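Local coordinates for Non-reducing end beta-L-arabinofuranosidase (Bacteroides thetaiotaomicron, PDB 5MQO), which is probably a glycoside hydrolase of family GH127 that acts on plant pectin, with an aceric acidase role proposed for it, at residues Val331-Ala340 with Leu407-Ser415; Lys618-Ala626 with Glu689-Arg698. All blocks are in the same frame, centred on the assembly; numbering follows the deposited sequence.

Contact 1: Val331-Ala340 with Leu407-Ser415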
loop_
_atom_site.group_PDB
_atom_site.type_symbol
_atom_site.label_atom_id
_atom_site.label_comp_id
_atom_site.label_asym_id
_atom_site.label_seq_id
_atom_site.Cartn_x
_atom_site.Cartn_y
_atom_site.Cartn_z
ATOM N N VAL A 331 1.571 -3.120 13.803
ATOM C CA VAL A 331 1.406 -1.679 13.757
ATOM C C VAL A 331 1.974 -1.019 14.992
ATOM O O VAL A 331 2.496 0.091 14.921
ATOM C CB VAL A 331 -0.090 -1.326 13.544
ATOM C CG1 VAL A 331 -0.456 0.062 14.055
ATOM C CG2 VAL A 331 -0.427 -1.467 12.068
ATOM N N THR A 332 1.867 -1.670 16.133
ATOM C CA THR A 332 2.399 -1.066 17.348
ATOM C C THR A 332 3.862 -1.526 17.649
ATOM O O THR A 332 4.536 -0.977 18.558
ATOM C CB THR A 332 1.443 -1.357 18.514
ATOM O OG1 THR A 332 1.488 -2.742 18.833
ATOM C CG2 THR A 332 -0.000 -0.945 18.138
ATOM N N ARG A 333 4.358 -2.532 16.924
ATOM C CA ARG A 333 5.635 -3.136 17.306
ATOM C C ARG A 333 6.614 -3.444 16.206
ATOM O O ARG A 333 7.793 -3.574 16.512
ATOM C CB ARG A 333 5.424 -4.393 18.168
ATOM C CG ARG A 333 4.371 -4.233 19.263
ATOM C CD ARG A 333 4.545 -5.241 20.388
ATOM N NE ARG A 333 4.597 -6.585 19.852
ATOM C CZ ARG A 333 4.950 -7.671 20.537
ATOM N NH1 ARG A 333 5.265 -7.587 21.829
ATOM N NH2 ARG A 333 4.985 -8.859 19.917
ATOM N N LYS A 334 6.171 -3.577 14.958
ATOM C CA LYS A 334 7.033 -4.089 13.895
ATOM C C LYS A 334 6.904 -3.388 12.538
ATOM O O LYS A 334 7.194 -3.991 11.503
ATOM C CB LYS A 334 6.744 -5.573 13.718
ATOM C CG LYS A 334 7.096 -6.400 14.920
ATOM C CD LYS A 334 6.932 -7.871 14.611
ATOM C CE LYS A 334 6.962 -8.705 15.884
ATOM N NZ LYS A 334 6.700 -10.124 15.522
ATOM N N MET A 335 6.478 -2.129 12.523
ATOM C CA MET A 335 6.224 -1.428 11.266
ATOM C C MET A 335 7.011 -0.162 11.278
ATOM O O MET A 335 7.003 0.568 12.274
ATOM C CB MET A 335 4.760 -1.083 11.146
ATOM C CG MET A 335 4.397 -0.294 9.909
ATOM S SD MET A 335 2.624 -0.039 9.818
ATOM C CE MET A 335 2.519 1.422 10.843
ATOM N N TYR A 336 7.666 0.124 10.166
ATOM C CA TYR A 336 8.333 1.410 10.031
ATOM C C TYR A 336 7.299 2.559 9.925
ATOM O O TYR A 336 6.158 2.348 9.505
ATOM C CB TYR A 336 9.286 1.388 8.859
ATOM C CG TYR A 336 10.447 0.508 9.113
ATOM C CD1 TYR A 336 10.420 -0.848 8.799
ATOM C CD2 TYR A 336 11.601 1.025 9.659
ATOM C CE1 TYR A 336 11.537 -1.668 9.025
ATOM C CE2 TYR A 336 12.712 0.232 9.906
ATOM C CZ TYR A 336 12.692 -1.114 9.585
ATOM O OH TYR A 336 13.818 -1.885 9.838
ATOM N N VAL A 337 7.712 3.766 10.295
ATOM C CA VAL A 337 6.845 4.963 10.260
ATOM C C VAL A 337 6.246 5.308 8.883
ATOM O O VAL A 337 5.247 5.994 8.811
ATOM C CB VAL A 337 7.606 6.174 10.842
ATOM C CG1 VAL A 337 8.722 6.596 9.888
ATOM C CG2 VAL A 337 6.677 7.345 11.153
ATOM N N THR A 338 6.856 4.807 7.814
ATOM C CA THR A 338 6.348 4.878 6.446
ATOM C C THR A 338 5.356 3.773 6.053
ATOM O O THR A 338 4.913 3.710 4.898
ATOM C CB THR A 338 7.534 4.761 5.463
ATOM O OG1 THR A 338 8.211 3.510 5.645
ATOM C CG2 THR A 338 8.530 5.879 5.686
ATOM N N GLY A 339 5.022 2.891 6.993
ATOM C CA GLY A 339 4.122 1.739 6.726
ATOM C C GLY A 339 4.833 0.486 6.221
ATOM O O GLY A 339 4.217 -0.562 6.070
ATOM N N ALA A 340 6.142 0.580 6.006
ATOM C CA ALA A 340 6.868 -0.494 5.345
ATOM C C ALA A 340 7.094 -1.605 6.340
ATOM O O ALA A 340 7.093 -1.355 7.541
ATOM C CB ALA A 340 8.186 -0.007 4.760
ATOM N N LEU A 407 -3.830 3.376 7.736
ATOM C CA LEU A 407 -2.731 2.529 7.272
ATOM C C LEU A 407 -2.673 2.344 5.779
ATOM O O LEU A 407 -1.574 2.296 5.207
ATOM C CB LEU A 407 -2.758 1.181 8.007
ATOM C CG LEU A 407 -2.105 1.498 9.371
ATOM C CD1 LEU A 407 -2.806 0.841 10.510
ATOM C CD2 LEU A 407 -0.627 1.141 9.362
ATOM N N VAL A 408 -3.843 2.241 5.147
ATOM C CA VAL A 408 -3.903 2.232 3.691
ATOM C C VAL A 408 -3.228 3.498 3.161
ATOM O O VAL A 408 -2.419 3.407 2.248
ATOM C CB VAL A 408 -5.364 2.099 3.168
ATOM C CG1 VAL A 408 -5.452 2.352 1.671
ATOM C CG2 VAL A 408 -5.909 0.709 3.457
ATOM N N GLU A 409 -3.534 4.664 3.743
ATOM C CA GLU A 409 -2.973 5.945 3.244
ATOM C C GLU A 409 -1.464 6.044 3.501
ATOM O O GLU A 409 -0.686 6.347 2.571
ATOM C CB GLU A 409 -3.663 7.177 3.856
ATOM C CG GLU A 409 -3.424 8.499 3.109
ATOM C CD GLU A 409 -4.188 9.682 3.709
ATOM O OE1 GLU A 409 -3.952 9.972 4.908
ATOM O OE2 GLU A 409 -5.067 10.277 3.024
ATOM N N THR A 410 -1.070 5.797 4.751
ATOM C CA THR A 410 0.345 5.809 5.147
ATOM C C THR A 410 1.180 4.958 4.202
ATOM O O THR A 410 2.176 5.440 3.656
ATOM C CB THR A 410 0.490 5.266 6.572
ATOM O OG1 THR A 410 -0.397 6.014 7.414
ATOM C CG2 THR A 410 1.950 5.342 7.106
ATOM N N CYS A 411 0.724 3.733 3.957
ATOM C CA CYS A 411 1.425 2.816 3.061
ATOM C C CYS A 411 1.514 3.357 1.635
ATOM O O CYS A 411 2.607 3.396 1.028
ATOM C CB CYS A 411 0.782 1.425 3.095
ATOM S SG CYS A 411 1.092 0.515 4.635
ATOM N N LEU A 412 0.376 3.817 1.125
ATOM C CA LEU A 412 0.307 4.298 -0.253
ATOM C C LEU A 412 1.282 5.431 -0.577
ATOM O O LEU A 412 2.008 5.298 -1.560
ATOM C CB LEU A 412 -1.130 4.697 -0.646
ATOM C CG LEU A 412 -1.387 5.136 -2.105
ATOM C CD1 LEU A 412 -1.015 4.109 -3.167
ATOM C CD2 LEU A 412 -2.853 5.520 -2.262
ATOM N N TYR A 413 1.308 6.516 0.224
ATOM C CA TYR A 413 2.240 7.640 -0.037
ATOM C C TYR A 413 3.710 7.296 0.328
ATOM O O TYR A 413 4.629 7.708 -0.357
ATOM C CB TYR A 413 1.845 8.939 0.682
ATOM C CG TYR A 413 0.552 9.617 0.247
ATOM C CD1 TYR A 413 0.515 10.527 -0.803
ATOM C CD2 TYR A 413 -0.629 9.389 0.928
ATOM C CE1 TYR A 413 -0.689 11.153 -1.196
ATOM C CE2 TYR A 413 -1.815 10.019 0.556
ATOM C CZ TYR A 413 -1.845 10.901 -0.496
ATOM O OH TYR A 413 -3.071 11.459 -0.815
ATOM N N ASN A 414 3.945 6.527 1.369
ATOM C CA ASN A 414 5.294 6.501 1.957
ATOM C C ASN A 414 6.123 5.224 1.756
ATOM O O ASN A 414 7.337 5.275 1.926
ATOM C CB ASN A 414 5.197 6.799 3.457
ATOM C CG ASN A 414 4.472 8.073 3.719
ATOM O OD1 ASN A 414 4.941 9.120 3.337
ATOM N ND2 ASN A 414 3.297 7.989 4.296
ATOM N N SER A 415 5.482 4.091 1.447
ATOM C CA SER A 415 6.214 2.848 1.205
ATOM C C SER A 415 5.799 2.075 -0.038
ATOM O O SER A 415 6.296 0.983 -0.273
ATOM C CB SER A 415 6.122 1.972 2.443
ATOM O OG SER A 415 4.792 1.782 2.870
#

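Contact 2: Lys618-Ala626 with Glu689-Arg698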
loop_
_atom_site.group_PDB
_atom_site.type_symbol
_atom_site.label_atom_id
_atom_site.label_comp_id
_atom_site.label_asym_id
_atom_site.label_seq_id
_atom_site.Cartn_x
_atom_site.Cartn_y
_atom_site.Cartn_z
ATOM N N LYS A 618 27.875 17.793 6.592
ATOM C CA LYS A 618 27.581 16.365 6.574
ATOM C C LYS A 618 26.308 16.016 7.329
ATOM O O LYS A 618 26.102 16.434 8.459
ATOM C CB LYS A 618 28.750 15.548 7.132
ATOM C CG LYS A 618 29.884 15.358 6.136
ATOM C CD LYS A 618 30.638 14.052 6.373
ATOM C CE LYS A 618 31.728 14.224 7.425
ATOM N NZ LYS A 618 32.433 12.923 7.609
ATOM N N ILE A 619 25.469 15.219 6.685
ATOM C CA ILE A 619 24.140 14.872 7.184
ATOM C C ILE A 619 24.125 14.293 8.595
ATOM O O ILE A 619 23.177 14.534 9.343
ATOM C CB ILE A 619 23.459 13.882 6.211
ATOM C CG1 ILE A 619 21.972 13.693 6.534
ATOM C CG2 ILE A 619 24.198 12.544 6.187
ATOM C CD1 ILE A 619 21.222 13.012 5.419
ATOM N N ASP A 620 25.153 13.532 8.965
ATOM C CA ASP A 620 25.207 12.933 10.310
ATOM C C ASP A 620 25.223 13.989 11.419
ATOM O O ASP A 620 24.653 13.757 12.477
ATOM C CB ASP A 620 26.410 11.996 10.478
ATOM C CG ASP A 620 26.305 10.713 9.665
ATOM O OD1 ASP A 620 25.208 10.278 9.256
ATOM O OD2 ASP A 620 27.366 10.113 9.457
ATOM N N ASN A 621 25.828 15.148 11.150
ATOM C CA ASN A 621 25.924 16.257 12.104
ATOM C C ASN A 621 24.669 17.140 12.270
ATOM O O ASN A 621 24.692 18.090 13.078
ATOM C CB ASN A 621 27.083 17.179 11.688
ATOM C CG ASN A 621 28.419 16.468 11.642
ATOM O OD1 ASN A 621 29.249 16.758 10.795
ATOM N ND2 ASN A 621 28.620 15.523 12.534
ATOM N N ILE A 622 23.594 16.863 11.537
ATOM C CA ILE A 622 22.384 17.679 11.611
ATOM C C ILE A 622 21.527 17.286 12.819
ATOM O O ILE A 622 21.143 16.130 12.921
ATOM C CB ILE A 622 21.538 17.508 10.340
ATOM C CG1 ILE A 622 22.331 17.898 9.076
ATOM C CG2 ILE A 622 20.252 18.308 10.438
ATOM C CD1 ILE A 622 22.839 19.328 9.062
ATOM N N LEU A 623 21.238 18.235 13.726
ATOM C CA LEU A 623 20.291 18.019 14.839
ATOM C C LEU A 623 19.055 18.866 14.695
ATOM O O LEU A 623 19.138 20.055 14.390
ATOM C CB LEU A 623 20.861 18.418 16.183
ATOM C CG LEU A 623 22.340 18.282 16.441
ATOM C CD1 LEU A 623 22.622 18.901 17.819
ATOM C CD2 LEU A 623 22.752 16.817 16.339
ATOM N N ILE A 624 17.920 18.274 14.998
ATOM C CA ILE A 624 16.661 18.976 14.929
ATOM C C ILE A 624 16.288 19.419 16.354
ATOM O O ILE A 624 15.977 18.572 17.182
ATOM C CB ILE A 624 15.584 18.050 14.356
ATOM C CG1 ILE A 624 15.963 17.585 12.945
ATOM C CG2 ILE A 624 14.231 18.729 14.367
ATOM C CD1 ILE A 624 16.276 18.706 11.957
ATOM N N PRO A 625 16.313 20.737 16.655
ATOM C CA PRO A 625 15.777 21.130 17.948
ATOM C C PRO A 625 14.284 20.894 17.983
ATOM O O PRO A 625 13.625 21.044 16.946
ATOM C CB PRO A 625 16.090 22.625 18.036
ATOM C CG PRO A 625 16.293 23.061 16.659
ATOM C CD PRO A 625 16.781 21.898 15.880
ATOM N N ALA A 626 13.759 20.532 19.157
ATOM C CA ALA A 626 12.317 20.148 19.312
ATOM C C ALA A 626 11.306 21.230 18.947
ATOM O O ALA A 626 10.222 20.921 18.478
ATOM C CB ALA A 626 12.044 19.660 20.722
ATOM N N GLU A 689 23.342 11.021 0.181
ATOM C CA GLU A 689 22.978 10.455 1.468
ATOM C C GLU A 689 21.527 10.799 1.823
ATOM O O GLU A 689 20.945 11.692 1.243
ATOM C CB GLU A 689 23.995 10.903 2.531
ATOM C CG GLU A 689 25.383 10.294 2.322
ATOM C CD GLU A 689 26.370 10.598 3.453
ATOM O OE1 GLU A 689 27.145 11.547 3.285
ATOM O OE2 GLU A 689 26.388 9.878 4.489
ATOM N N MET A 690 20.926 10.030 2.727
ATOM C CA MET A 690 19.515 10.224 3.111
ATOM C C MET A 690 19.245 9.649 4.496
ATOM O O MET A 690 19.864 8.661 4.874
ATOM C CB MET A 690 18.571 9.563 2.094
ATOM C CG MET A 690 17.070 9.713 2.392
ATOM S SD MET A 690 16.360 8.522 3.563
ATOM C CE MET A 690 16.156 7.043 2.602
ATOM N N THR A 691 18.317 10.261 5.240
ATOM C CA THR A 691 17.857 9.669 6.503
ATOM C C THR A 691 16.449 10.174 6.778
ATOM O O THR A 691 16.178 11.339 6.493
ATOM C CB THR A 691 18.806 9.987 7.696
ATOM O OG1 THR A 691 18.333 9.355 8.896
ATOM C CG2 THR A 691 18.911 11.486 7.960
ATOM N N VAL A 692 15.569 9.315 7.310
ATOM C CA VAL A 692 14.271 9.764 7.802
ATOM C C VAL A 692 14.433 10.224 9.254
ATOM O O VAL A 692 14.084 11.342 9.600
ATOM C CB VAL A 692 13.168 8.677 7.671
ATOM C CG1 VAL A 692 11.819 9.137 8.245
ATOM C CG2 VAL A 692 13.018 8.239 6.222
ATOM N N TRP A 693 14.966 9.371 10.109
ATOM C CA TRP A 693 15.084 9.714 11.532
ATOM C C TRP A 693 16.361 10.519 11.737
ATOM O O TRP A 693 17.387 10.181 11.146
ATOM C CB TRP A 693 15.062 8.452 12.416
ATOM C CG TRP A 693 13.743 7.855 12.459
ATOM C CD1 TRP A 693 13.220 7.027 11.545
ATOM C CD2 TRP A 693 12.733 8.069 13.441
ATOM N NE1 TRP A 693 11.944 6.678 11.896
ATOM C CE2 TRP A 693 11.619 7.304 13.062
ATOM C CE3 TRP A 693 12.675 8.805 14.632
ATOM C CZ2 TRP A 693 10.436 7.266 13.813
ATOM C CZ3 TRP A 693 11.498 8.789 15.383
ATOM C CH2 TRP A 693 10.394 8.023 14.970
ATOM N N MET A 694 16.265 11.590 12.544
ATOM C CA MET A 694 17.380 12.500 12.819
ATOM C C MET A 694 17.525 12.727 14.323
ATOM O O MET A 694 16.540 12.659 15.069
ATOM C CB MET A 694 17.172 13.862 12.140
ATOM C CG MET A 694 17.250 13.846 10.625
ATOM S SD MET A 694 16.565 15.327 9.811
ATOM C CE MET A 694 14.806 15.104 10.108
ATOM N N PRO A 695 18.748 13.024 14.774
ATOM C CA PRO A 695 18.941 13.417 16.161
ATOM C C PRO A 695 18.049 14.576 16.582
ATOM O O PRO A 695 17.908 15.540 15.853
ATOM C CB PRO A 695 20.416 13.859 16.204
ATOM C CG PRO A 695 21.066 13.147 15.067
ATOM C CD PRO A 695 20.015 13.009 14.014
ATOM N N LEU A 696 17.497 14.475 17.783
ATOM C CA LEU A 696 16.627 15.482 18.375
ATOM C C LEU A 696 17.338 16.197 19.526
ATOM O O LEU A 696 17.879 15.539 20.400
ATOM C CB LEU A 696 15.380 14.761 18.901
ATOM C CG LEU A 696 14.283 15.559 19.600
ATOM C CD1 LEU A 696 13.533 16.508 18.661
ATOM C CD2 LEU A 696 13.329 14.583 20.275
ATOM N N ALA A 697 17.317 17.528 19.537
ATOM C CA ALA A 697 17.780 18.319 20.685
ATOM C C ALA A 697 16.594 19.004 21.355
ATOM O O ALA A 697 16.031 19.936 20.782
ATOM C CB ALA A 697 18.794 19.345 20.228
ATOM N N ARG A 698 16.249 18.580 22.575
ATOM C CA ARG A 698 14.959 18.924 23.230
ATOM C C ARG A 698 15.054 20.105 24.195
ATOM O O ARG A 698 16.007 20.179 24.963
ATOM C CB ARG A 698 14.438 17.716 24.005
ATOM C CG ARG A 698 14.483 16.416 23.209
ATOM C CD ARG A 698 13.955 15.207 23.969
ATOM N NE ARG A 698 12.531 15.354 24.291
ATOM C CZ ARG A 698 11.704 14.340 24.513
ATOM N NH1 ARG A 698 12.122 13.078 24.426
ATOM N NH2 ARG A 698 10.431 14.595 24.804
#

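Contact 1: Val331-Ala340 with Leu407-Ser415
Ser415 reaches up from helix 402-416 to the turn formed by Tyr336-Gly339 and gives its hydroxyl to Thr338 O, with OG 2.8 Å from that oxygen. OG sits between the backbone N and the carbonyl carbon (chi1 53°), which turns it toward the loop; it meets Thr338 O 34° off the carbonyl plane. The same oxygen lies against Asn414 CB, and the side chains of Thr338 and Asn414 cross obliquely, CB to CB at 3.7 Å. With an alanine in place of Ser415, Thr338 O is likely to lose its hydroxyl donor from the helix, keeping just the touch of CB. Gly339 follows, its CA 4.7 Å from Cys411 CA; a beta carbon here would run into Cys411 SG. Asn414 ND2 makes a bent bond back to Thr410 O at 2.9 Å, on a lone pair in the carbonyl plane; that oxygen also accepts from Asn414 N. Asn414 ND2 bonds Pro603 O as well, and Asn414 OD1 takes the N-H of Val605. Farther along, Leu407 splits its methyls: CD1 meets Val331 CG2 tip to tip at 3.7 Å, and CD2 lies 3.5 Å from Met335 SD. A type I beta turn, Tyr336 to Gly339, coming after helix 317-333, is thus seated on helix 402-416 in the helical GH127 catalytic domain, probably an (alpha/alpha)6 barrel.

Contact 2: Lys618-Ala626 with Glu689-Arg698
Parallel beta pairing joins strand 622-625 to the end of strand 690-697 in the C-terminal domain of this GH127 protein. Ile624 N bonds Pro695 O at 2.9 Å in a nearly straight line (178° at the hydrogen), and Ala697 N bonds Ile624 O. Ala626 N then bonds Ala697 O at 2.9 Å, and Pro625 CA makes a CA-H...O contact with Ala697 O at 3.1 Å. The axes of the two short strands lie at 44° to each other, and side chains pack alongside the paired backbones. Ile624 CG1, placed beside its backbone N (chi1 -60°), lies 3.9 Å from Met694 SD. Leu623 crosses the Pro695 ring at about a right angle, CD2 to CB at 3.8 Å. At the far end Ile619, on a 3-10 turn, sets CD1 3.8 Å from Thr691 CG2 and its CG2 methyl against the Glu689 carboxylate, whose OE2 bonds Ala437 N. Strand 622-625 also pairs antiparallel with strand 640-651, while strand 690-697 pairs antiparallel with strands 596-601 and 604-609; Leu608 of the latter packs against Ile619, Ile622 and Met694.

Contact 1 belongs to the catalytic domain and contact 2 to the C-terminal one, and their centres lie about 21 Å apart. They follow one another along the chain, yet they touch: Val337 CG1, in the turn of contact 1, packs 3.8 Å from NE1 of Trp693, in the short break of strand 690-697. Strand 604-609 gives a second route, since it serves both contacts, with Val605 near its start at contact 1 and Leu608 near its end at contact 2. The centre of contact 1 is about 8 Å from the centre of the chain, and the contact is buried; that of contact 2 is about 27 Å away, and the contact is partly buried. Together they show the C-terminal sheet lying against the helical domain.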